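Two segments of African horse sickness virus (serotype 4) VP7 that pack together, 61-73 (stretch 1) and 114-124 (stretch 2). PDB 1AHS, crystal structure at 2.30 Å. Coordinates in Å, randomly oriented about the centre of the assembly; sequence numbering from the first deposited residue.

Stretch 1 61-73: FVWRPLRIFCDPQ
Stretch 2 (114-124) RRSILQFEVLW

What fills the apolar centre of the contact? On one face of the sheet lie Phe 61, Trp 63 and Pro 65 from the first strand and Leu 118, Phe 120 and Val 122 from the second. Phe 61 and Trp 63 both take chi1 p (76° and 71°), with chi2 at 81° and -83°; Phe 120 is m with chi2 -87°. The edge of the Phe 120 ring meets the face of Phe 61 in an offset edge-to-face pair, centroids 5.8 Å apart and planes at 73°, with Phe 61 CE1 3.8 Å from Phe 120 CD1. Trp 63 CB lies 3.7 Å from Phe 120 CE1, while Trp 63 CE3 reaches to 4.0 Å from Leu 118 CG (chi1 -84°, chi2 45°).

How does the apolar packing continue past the paired strands? The backbone kinks at Arg 67 (phi/psi -57/-47), between extended residues Leu 66 and Ile 68. Phe 69 (chi1 66°, chi2 -91°) points toward the second stretch and lays a ring face against Ile 117 (m, t): Ile 117 CG1 stands 3.9 Å from the centroid of the Phe 69 ring, 13° off its normal, and Phe 69 CD2 is 3.5 Å from Ile 117 CD1. Leu 66 (chi1 -62°, chi2 -135°) packs beside them, its CG 4.1 Å from Ile 117 CB.

What sets the register? Strands 61-65 and 116-122 run antiparallel, their directions 160° apart and their axes approaching to 4.7 Å. Phe 61 faces Val 122, Trp 63 faces Phe 120 and Pro 65 faces Leu 118 as non-hydrogen-bonded pairs, with CA-CA distances of 4.4, 4.5 and 4.5 Å. Between them, Val 62 N binds Glu 121 O weakly at 3.3 Å and Glu 121 N binds Val 62 O at 3.1 Å; Arg 64 N to Gln 119 O is 3.1 Å and Gln 119 N to Arg 64 O is 3.0 Å. Proline has no amide hydrogen, but Pro 65 sits at a non-hydrogen-bonded position, and the next bond runs from Leu 66 N to Ile 117 O at 3.2 Å.

Where does the contact become polar? The other face carries Val 62, Arg 64, Gln 119 and Glu 121. The end of the Arg 64 side chain (chi1 51°, chi2 -95°, chi3 -119°) comes nearer the second strand, where NH1 donates to Glu 121 OE1 at 3.3 Å in a salt bridge. Glu 121 is extended (t, t). At the far end, Arg 115 (m, t, m) brings NH2 to 4.2 Å from Asp 71 CB without a salt bridge, while Asp 71 OD1 accepts Gln 73 N at 2.8 Å.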

ATOM      1  N   PHE B  61     -13.519  -1.902 -11.666  1.00 27.65           N
ATOM      2  CA  PHE B  61     -12.085  -1.737 -11.403  1.00 28.16           C
ATOM      3  C   PHE B  61     -11.321  -0.826 -12.357  1.00 28.97           C
ATOM      4  O   PHE B  61     -11.841  -0.489 -13.402  1.00 25.92           O
ATOM      5  CB  PHE B  61     -11.414  -3.086 -11.399  1.00 23.96           C
ATOM      6  CG  PHE B  61     -11.209  -3.684 -12.761  1.00 28.17           C
ATOM      7  CD1 PHE B  61     -10.143  -3.293 -13.556  1.00 28.99           C
ATOM      8  CD2 PHE B  61     -12.007  -4.745 -13.189  1.00 28.55           C
ATOM      9  CE1 PHE B  61      -9.871  -3.953 -14.740  1.00 24.89           C
ATOM     10  CE2 PHE B  61     -11.746  -5.405 -14.366  1.00 23.52           C
ATOM     11  CZ  PHE B  61     -10.676  -5.011 -15.140  1.00 28.28           C
ATOM     12  N   VAL B  62     -10.134  -0.370 -11.954  1.00 25.78           N
ATOM     13  CA  VAL B  62      -9.259   0.428 -12.819  1.00 20.77           C
ATOM     14  C   VAL B  62      -7.926  -0.241 -12.752  1.00 24.13           C
ATOM     15  O   VAL B  62      -7.639  -0.898 -11.776  1.00 25.45           O
ATOM     16  CB  VAL B  62      -8.970   1.854 -12.348  1.00 20.38           C
ATOM     17  CG1 VAL B  62     -10.081   2.689 -12.624  1.00 25.27           C
ATOM     18  CG2 VAL B  62      -8.718   1.924 -10.902  1.00 23.29           C
ATOM     19  N   TRP B  63      -7.123  -0.128 -13.801  1.00 27.03           N
ATOM     20  CA  TRP B  63      -5.782  -0.686 -13.752  1.00 26.28           C
ATOM     21  C   TRP B  63      -4.783   0.407 -14.143  1.00 27.89           C
ATOM     22  O   TRP B  63      -5.157   1.459 -14.663  1.00 28.95           O
ATOM     23  CB  TRP B  63      -5.650  -1.877 -14.685  1.00 23.71           C
ATOM     24  CG  TRP B  63      -5.650  -1.512 -16.105  1.00 28.78           C
ATOM     25  CD1 TRP B  63      -6.733  -1.282 -16.899  1.00 28.31           C
ATOM     26  CD2 TRP B  63      -4.498  -1.313 -16.923  1.00 31.04           C
ATOM     27  NE1 TRP B  63      -6.322  -0.949 -18.160  1.00 27.10           N
ATOM     28  CE2 TRP B  63      -4.952  -0.960 -18.203  1.00 29.38           C
ATOM     29  CE3 TRP B  63      -3.107  -1.390 -16.694  1.00 30.89           C
ATOM     30  CZ2 TRP B  63      -4.071  -0.683 -19.255  1.00 27.04           C
ATOM     31  CZ3 TRP B  63      -2.225  -1.110 -17.755  1.00 21.89           C
ATOM     32  CH2 TRP B  63      -2.715  -0.765 -19.008  1.00 19.97           C
ATOM     33  N   ARG B  64      -3.536   0.226 -13.746  1.00 27.55           N
ATOM     34  CA  ARG B  64      -2.482   1.139 -14.128  1.00 23.57           C
ATOM     35  C   ARG B  64      -1.140   0.527 -13.848  1.00 21.28           C
ATOM     36  O   ARG B  64      -1.025  -0.394 -13.052  1.00 18.99           O
ATOM     37  CB  ARG B  64      -2.636   2.564 -13.575  1.00 25.74           C
ATOM     38  CG  ARG B  64      -2.872   2.729 -12.148  1.00 29.87           C
ATOM     39  CD  ARG B  64      -4.360   2.843 -11.871  1.00 35.85           C
ATOM     40  NE  ARG B  64      -4.771   4.104 -11.249  1.00 35.72           N
ATOM     41  CZ  ARG B  64      -5.150   4.215  -9.982  1.00 33.33           C
ATOM     42  NH1 ARG B  64      -5.157   3.145  -9.178  1.00 40.28           N
ATOM     43  NH2 ARG B  64      -5.556   5.385  -9.540  1.00 37.64           N
ATOM     44  N   PRO B  65      -0.158   0.868 -14.664  1.00 22.51           N
ATOM     45  CA  PRO B  65       1.198   0.356 -14.520  1.00 20.67           C
ATOM     46  C   PRO B  65       1.888   1.105 -13.404  1.00 21.72           C
ATOM     47  O   PRO B  65       1.411   2.163 -13.003  1.00 22.14           O
ATOM     48  CB  PRO B  65       1.813   0.685 -15.877  1.00 21.79           C
ATOM     49  CG  PRO B  65       1.155   1.966 -16.244  1.00 21.89           C
ATOM     50  CD  PRO B  65      -0.282   1.711 -15.866  1.00 21.19           C
ATOM     51  N   LEU B  66       2.953   0.536 -12.839  1.00 23.25           N
ATOM     52  CA  LEU B  66       3.647   1.252 -11.792  1.00 23.07           C
ATOM     53  C   LEU B  66       4.786   1.932 -12.471  1.00 19.83           C
ATOM     54  O   LEU B  66       5.628   1.272 -13.073  1.00 13.01           O
ATOM     55  CB  LEU B  66       4.236   0.333 -10.720  1.00 18.31           C
ATOM     56  CG  LEU B  66       3.466  -0.609  -9.797  1.00 19.56           C
ATOM     57  CD1 LEU B  66       3.984  -0.481  -8.372  1.00 16.43           C
ATOM     58  CD2 LEU B  66       2.000  -0.364  -9.871  1.00 18.70           C
ATOM     59  N   ARG B  67       4.798   3.244 -12.412  1.00 20.99           N
ATOM     60  CA  ARG B  67       5.878   3.991 -12.990  1.00 26.69           C
ATOM     61  C   ARG B  67       7.240   3.530 -12.362  1.00 27.71           C
ATOM     62  O   ARG B  67       8.226   3.366 -13.082  1.00 25.19           O
ATOM     63  CB  ARG B  67       5.587   5.490 -12.789  1.00 29.57           C
ATOM     64  CG  ARG B  67       6.762   6.426 -13.069  1.00 36.34           C
ATOM     65  CD  ARG B  67       7.134   6.532 -14.539  1.00 43.04           C
ATOM     66  NE  ARG B  67       7.072   7.935 -14.958  1.00 56.92           N
ATOM     67  CZ  ARG B  67       8.135   8.713 -15.141  1.00 58.61           C
ATOM     68  NH1 ARG B  67       9.358   8.213 -14.957  1.00 59.71           N
ATOM     69  NH2 ARG B  67       7.972  10.001 -15.455  1.00 63.22           N
ATOM     70  N   ILE B  68       7.334   3.403 -11.031  1.00 27.53           N
ATOM     71  CA  ILE B  68       8.570   2.879 -10.435  1.00 29.41           C
ATOM     72  C   ILE B  68       8.229   1.742  -9.445  1.00 28.77           C
ATOM     73  O   ILE B  68       7.186   1.769  -8.772  1.00 26.27           O
ATOM     74  CB  ILE B  68       9.536   3.946  -9.731  1.00 30.99           C
ATOM     75  CG1 ILE B  68       8.857   4.566  -8.581  1.00 30.82           C
ATOM     76  CG2 ILE B  68      10.039   5.067 -10.640  1.00 31.31           C
ATOM     77  CD1 ILE B  68       9.371   3.958  -7.365  1.00 44.26           C
ATOM     78  N   PHE B  69       9.071   0.713  -9.412  1.00 23.00           N
ATOM     79  CA  PHE B  69       8.895  -0.402  -8.513  1.00 19.47           C
ATOM     80  C   PHE B  69      10.303  -0.961  -8.278  1.00 21.87           C
ATOM     81  O   PHE B  69      11.248  -0.302  -8.645  1.00 24.03           O
ATOM     82  CB  PHE B  69       7.894  -1.419  -9.105  1.00 20.68           C
ATOM     83  CG  PHE B  69       8.362  -2.112 -10.353  1.00 16.81           C
ATOM     84  CD1 PHE B  69       8.088  -1.587 -11.593  1.00 16.12           C
ATOM     85  CD2 PHE B  69       9.027  -3.316 -10.278  1.00 18.69           C
ATOM     86  CE1 PHE B  69       8.474  -2.261 -12.740  1.00 11.99           C
ATOM     87  CE2 PHE B  69       9.408  -3.989 -11.410  1.00 19.57           C
ATOM     88  CZ  PHE B  69       9.124  -3.448 -12.641  1.00 15.21           C
ATOM     89  N   CYS B  70      10.488  -2.145  -7.700  1.00 20.39           N
ATOM     90  CA  CYS B  70      11.855  -2.644  -7.495  1.00 20.53           C
ATOM     91  C   CYS B  70      12.076  -4.098  -7.880  1.00 20.75           C
ATOM     92  O   CYS B  70      11.133  -4.868  -8.059  1.00 25.03           O
ATOM     93  CB  CYS B  70      12.297  -2.440  -6.048  1.00 24.00           C
ATOM     94  SG  CYS B  70      11.458  -3.391  -4.843  1.00 35.16           S
ATOM     95  N   ASP B  71      13.328  -4.448  -8.110  1.00 21.20           N
ATOM     96  CA  ASP B  71      13.665  -5.826  -8.427  1.00 25.74           C
ATOM     97  C   ASP B  71      13.839  -6.576  -7.110  1.00 24.66           C
ATOM     98  O   ASP B  71      13.687  -6.001  -6.048  1.00 27.02           O
ATOM     99  CB  ASP B  71      14.890  -5.935  -9.384  1.00 33.45           C
ATOM    100  CG  ASP B  71      16.226  -5.523  -8.760  1.00 34.90           C
ATOM    101  OD1 ASP B  71      16.343  -5.344  -7.532  1.00 35.98           O
ATOM    102  OD2 ASP B  71      17.194  -5.411  -9.544  1.00 38.37           O
ATOM    103  N   PRO B  72      14.147  -7.870  -7.153  1.00 22.55           N
ATOM    104  CA  PRO B  72      14.304  -8.601  -5.912  1.00 22.10           C
ATOM    105  C   PRO B  72      15.416  -8.165  -4.998  1.00 27.47           C
ATOM    106  O   PRO B  72      15.426  -8.577  -3.844  1.00 29.74           O
ATOM    107  CB  PRO B  72      14.513 -10.000  -6.395  1.00 20.44           C
ATOM    108  CG  PRO B  72      13.635 -10.040  -7.577  1.00 18.39           C
ATOM    109  CD  PRO B  72      14.082  -8.804  -8.278  1.00 18.05           C
ATOM    110  N   GLN B  73      16.305  -7.297  -5.487  1.00 32.23           N
ATOM    111  CA  GLN B  73      17.426  -6.769  -4.713  1.00 33.84           C
ATOM    112  C   GLN B  73      17.211  -5.401  -4.082  1.00 32.64           C
ATOM    113  O   GLN B  73      18.114  -4.909  -3.380  1.00 36.36           O
ATOM    114  CB  GLN B  73      18.690  -6.680  -5.557  1.00 46.93           C
ATOM    115  CG  GLN B  73      19.545  -7.929  -5.564  1.00 62.67           C
ATOM    116  CD  GLN B  73      19.065  -8.932  -6.582  1.00 73.55           C
ATOM    117  OE1 GLN B  73      19.047 -10.147  -6.318  1.00 81.33           O
ATOM    118  NE2 GLN B  73      18.652  -8.431  -7.763  1.00 77.34           N
ATOM    119  N   ARG B 114      11.075  -4.568 -20.993  1.00 31.76           N
ATOM    120  CA  ARG B 114      11.563  -4.668 -19.641  1.00 31.45           C
ATOM    121  C   ARG B 114      10.405  -5.161 -18.785  1.00 34.05           C
ATOM    122  O   ARG B 114       9.293  -5.268 -19.282  1.00 35.54           O
ATOM    123  CB  ARG B 114      12.132  -3.337 -19.168  1.00 26.18           C
ATOM    124  CG  ARG B 114      11.248  -2.156 -19.298  1.00 27.97           C
ATOM    125  CD  ARG B 114      11.911  -0.887 -18.730  1.00 30.66           C
ATOM    126  NE  ARG B 114      12.134   0.157 -19.743  1.00 42.83           N
ATOM    127  CZ  ARG B 114      11.480   1.325 -19.829  1.00 46.16           C
ATOM    128  NH1 ARG B 114      10.529   1.647 -18.967  1.00 48.03           N
ATOM    129  NH2 ARG B 114      11.756   2.176 -20.815  1.00 54.23           N
ATOM    130  N   ARG B 115      10.675  -5.551 -17.545  1.00 30.90           N
ATOM    131  CA  ARG B 115       9.635  -6.038 -16.660  1.00 24.54           C
ATOM    132  C   ARG B 115       8.642  -4.961 -16.293  1.00 24.89           C
ATOM    133  O   ARG B 115       8.963  -3.776 -16.356  1.00 26.89           O
ATOM    134  CB  ARG B 115      10.275  -6.610 -15.415  1.00 23.09           C
ATOM    135  CG  ARG B 115      11.043  -7.864 -15.721  1.00 26.92           C
ATOM    136  CD  ARG B 115      11.922  -8.236 -14.554  1.00 35.67           C
ATOM    137  NE  ARG B 115      13.104  -7.386 -14.423  1.00 45.20           N
ATOM    138  CZ  ARG B 115      14.070  -7.589 -13.523  1.00 46.67           C
ATOM    139  NH1 ARG B 115      13.992  -8.607 -12.670  1.00 42.14           N
ATOM    140  NH2 ARG B 115      15.153  -6.816 -13.526  1.00 50.33           N
ATOM    141  N   SER B 116       7.427  -5.363 -15.925  1.00 25.27           N
ATOM    142  CA  SER B 116       6.403  -4.399 -15.529  1.00 25.49           C
ATOM    143  C   SER B 116       5.521  -4.969 -14.421  1.00 24.53           C
ATOM    144  O   SER B 116       5.472  -6.187 -14.260  1.00 27.84           O
ATOM    145  CB  SER B 116       5.514  -4.060 -16.725  1.00 22.20           C
ATOM    146  OG  SER B 116       6.253  -3.429 -17.767  1.00 32.34           O
ATOM    147  N   ILE B 117       4.893  -4.105 -13.617  1.00 23.24           N
ATOM    148  CA  ILE B 117       3.960  -4.591 -12.600  1.00 20.27           C
ATOM    149  C   ILE B 117       2.678  -3.809 -12.849  1.00 24.97           C
ATOM    150  O   ILE B 117       2.748  -2.601 -13.051  1.00 25.50           O
ATOM    151  CB  ILE B 117       4.390  -4.319 -11.157  1.00 12.24           C
ATOM    152  CG1 ILE B 117       5.641  -5.083 -10.789  1.00 11.85           C
ATOM    153  CG2 ILE B 117       3.349  -4.861 -10.196  1.00 14.45           C
ATOM    154  CD1 ILE B 117       6.012  -4.852  -9.372  1.00 14.45           C
ATOM    155  N   LEU B 118       1.531  -4.491 -12.935  1.00 25.17           N
ATOM    156  CA  LEU B 118       0.244  -3.818 -13.126  1.00 22.99           C
ATOM    157  C   LEU B 118      -0.563  -3.975 -11.857  1.00 24.38           C
ATOM    158  O   LEU B 118      -0.608  -5.069 -11.266  1.00 20.33           O
ATOM    159  CB  LEU B 118      -0.557  -4.454 -14.251  1.00 28.84           C
ATOM    160  CG  LEU B 118      -0.330  -4.081 -15.708  1.00 31.16           C
ATOM    161  CD1 LEU B 118       1.124  -4.003 -16.074  1.00 33.05           C
ATOM    162  CD2 LEU B 118      -0.989  -5.138 -16.531  1.00 33.19           C
ATOM    163  N   GLN B 119      -1.245  -2.896 -11.485  1.00 22.94           N
ATOM    164  CA  GLN B 119      -2.077  -2.861 -10.306  1.00 23.32           C
ATOM    165  C   GLN B 119      -3.548  -2.798 -10.708  1.00 22.55           C
ATOM    166  O   GLN B 119      -3.871  -2.052 -11.622  1.00 21.19           O
ATOM    167  CB  GLN B 119      -1.719  -1.608  -9.511  1.00 21.44           C
ATOM    168  CG  GLN B 119      -2.657  -1.337  -8.387  1.00 23.79           C
ATOM    169  CD  GLN B 119      -2.357  -0.071  -7.625  1.00 28.42           C
ATOM    170  OE1 GLN B 119      -1.382  -0.020  -6.861  1.00 34.38           O
ATOM    171  NE2 GLN B 119      -3.232   0.943  -7.766  1.00 24.62           N
ATOM    172  N   PHE B 120      -4.428  -3.536 -10.016  1.00 23.10           N
ATOM    173  CA  PHE B 120      -5.883  -3.519 -10.278  1.00 18.54           C
ATOM    174  C   PHE B 120      -6.497  -3.106  -8.986  1.00 20.07           C
ATOM    175  O   PHE B 120      -6.248  -3.728  -7.998  1.00 22.56           O
ATOM    176  CB  PHE B 120      -6.415  -4.917 -10.598  1.00 16.33           C
ATOM    177  CG  PHE B 120      -5.945  -5.443 -11.901  1.00 18.55           C
ATOM    178  CD1 PHE B 120      -6.627  -5.149 -13.050  1.00 18.40           C
ATOM    179  CD2 PHE B 120      -4.753  -6.137 -11.993  1.00 22.15           C
ATOM    180  CE1 PHE B 120      -6.111  -5.552 -14.285  1.00 21.35           C
ATOM    181  CE2 PHE B 120      -4.226  -6.546 -13.222  1.00 20.07           C
ATOM    182  CZ  PHE B 120      -4.899  -6.247 -14.363  1.00 20.16           C
ATOM    183  N   GLU B 121      -7.305  -2.078  -8.967  1.00 16.56           N
ATOM    184  CA  GLU B 121      -7.884  -1.683  -7.717  1.00 15.85           C
ATOM    185  C   GLU B 121      -9.380  -1.781  -7.868  1.00 19.89           C
ATOM    186  O   GLU B 121      -9.937  -1.142  -8.738  1.00 23.15           O
ATOM    187  CB  GLU B 121      -7.527  -0.226  -7.423  1.00 17.56           C
ATOM    188  CG  GLU B 121      -8.237   0.336  -6.193  1.00 24.38           C
ATOM    189  CD  GLU B 121      -7.837   1.744  -5.882  1.00 29.98           C
ATOM    190  OE1 GLU B 121      -6.929   2.275  -6.568  1.00 35.21           O
ATOM    191  OE2 GLU B 121      -8.413   2.327  -4.939  1.00 35.77           O
ATOM    192  N   VAL B 122     -10.027  -2.586  -7.052  1.00 20.61           N
ATOM    193  CA  VAL B 122     -11.462  -2.721  -7.127  1.00 21.44           C
ATOM    194  C   VAL B 122     -12.120  -1.552  -6.438  1.00 26.29           C
ATOM    195  O   VAL B 122     -11.845  -1.249  -5.288  1.00 30.30           O
ATOM    196  CB  VAL B 122     -11.871  -3.997  -6.512  1.00 22.80           C
ATOM    197  CG1 VAL B 122     -13.344  -4.118  -6.482  1.00 21.73           C
ATOM    198  CG2 VAL B 122     -11.265  -5.106  -7.293  1.00 23.18           C
ATOM    199  N   LEU B 123     -13.059  -0.927  -7.117  1.00 32.13           N
ATOM    200  CA  LEU B 123     -13.686   0.272  -6.598  1.00 35.30           C
ATOM    201  C   LEU B 123     -14.939   0.176  -5.740  1.00 41.70           C
ATOM    202  O   LEU B 123     -14.936   0.556  -4.577  1.00 49.90           O
ATOM    203  CB  LEU B 123     -13.851   1.293  -7.730  1.00 36.68           C
ATOM    204  CG  LEU B 123     -12.521   1.823  -8.301  1.00 37.42           C
ATOM    205  CD1 LEU B 123     -12.794   2.873  -9.327  1.00 34.47           C
ATOM    206  CD2 LEU B 123     -11.694   2.460  -7.205  1.00 41.11           C
ATOM    207  N   TRP B 124     -16.056  -0.187  -6.304  1.00 45.52           N
ATOM    208  CA  TRP B 124     -17.244  -0.322  -5.456  1.00 58.46           C
ATOM    209  C   TRP B 124     -17.612  -1.717  -5.900  1.00 64.72           C
ATOM    210  O   TRP B 124     -17.090  -2.207  -6.946  1.00 59.04           O
ATOM    211  CB  TRP B 124     -18.342   0.726  -5.782  1.00 69.40           C
TER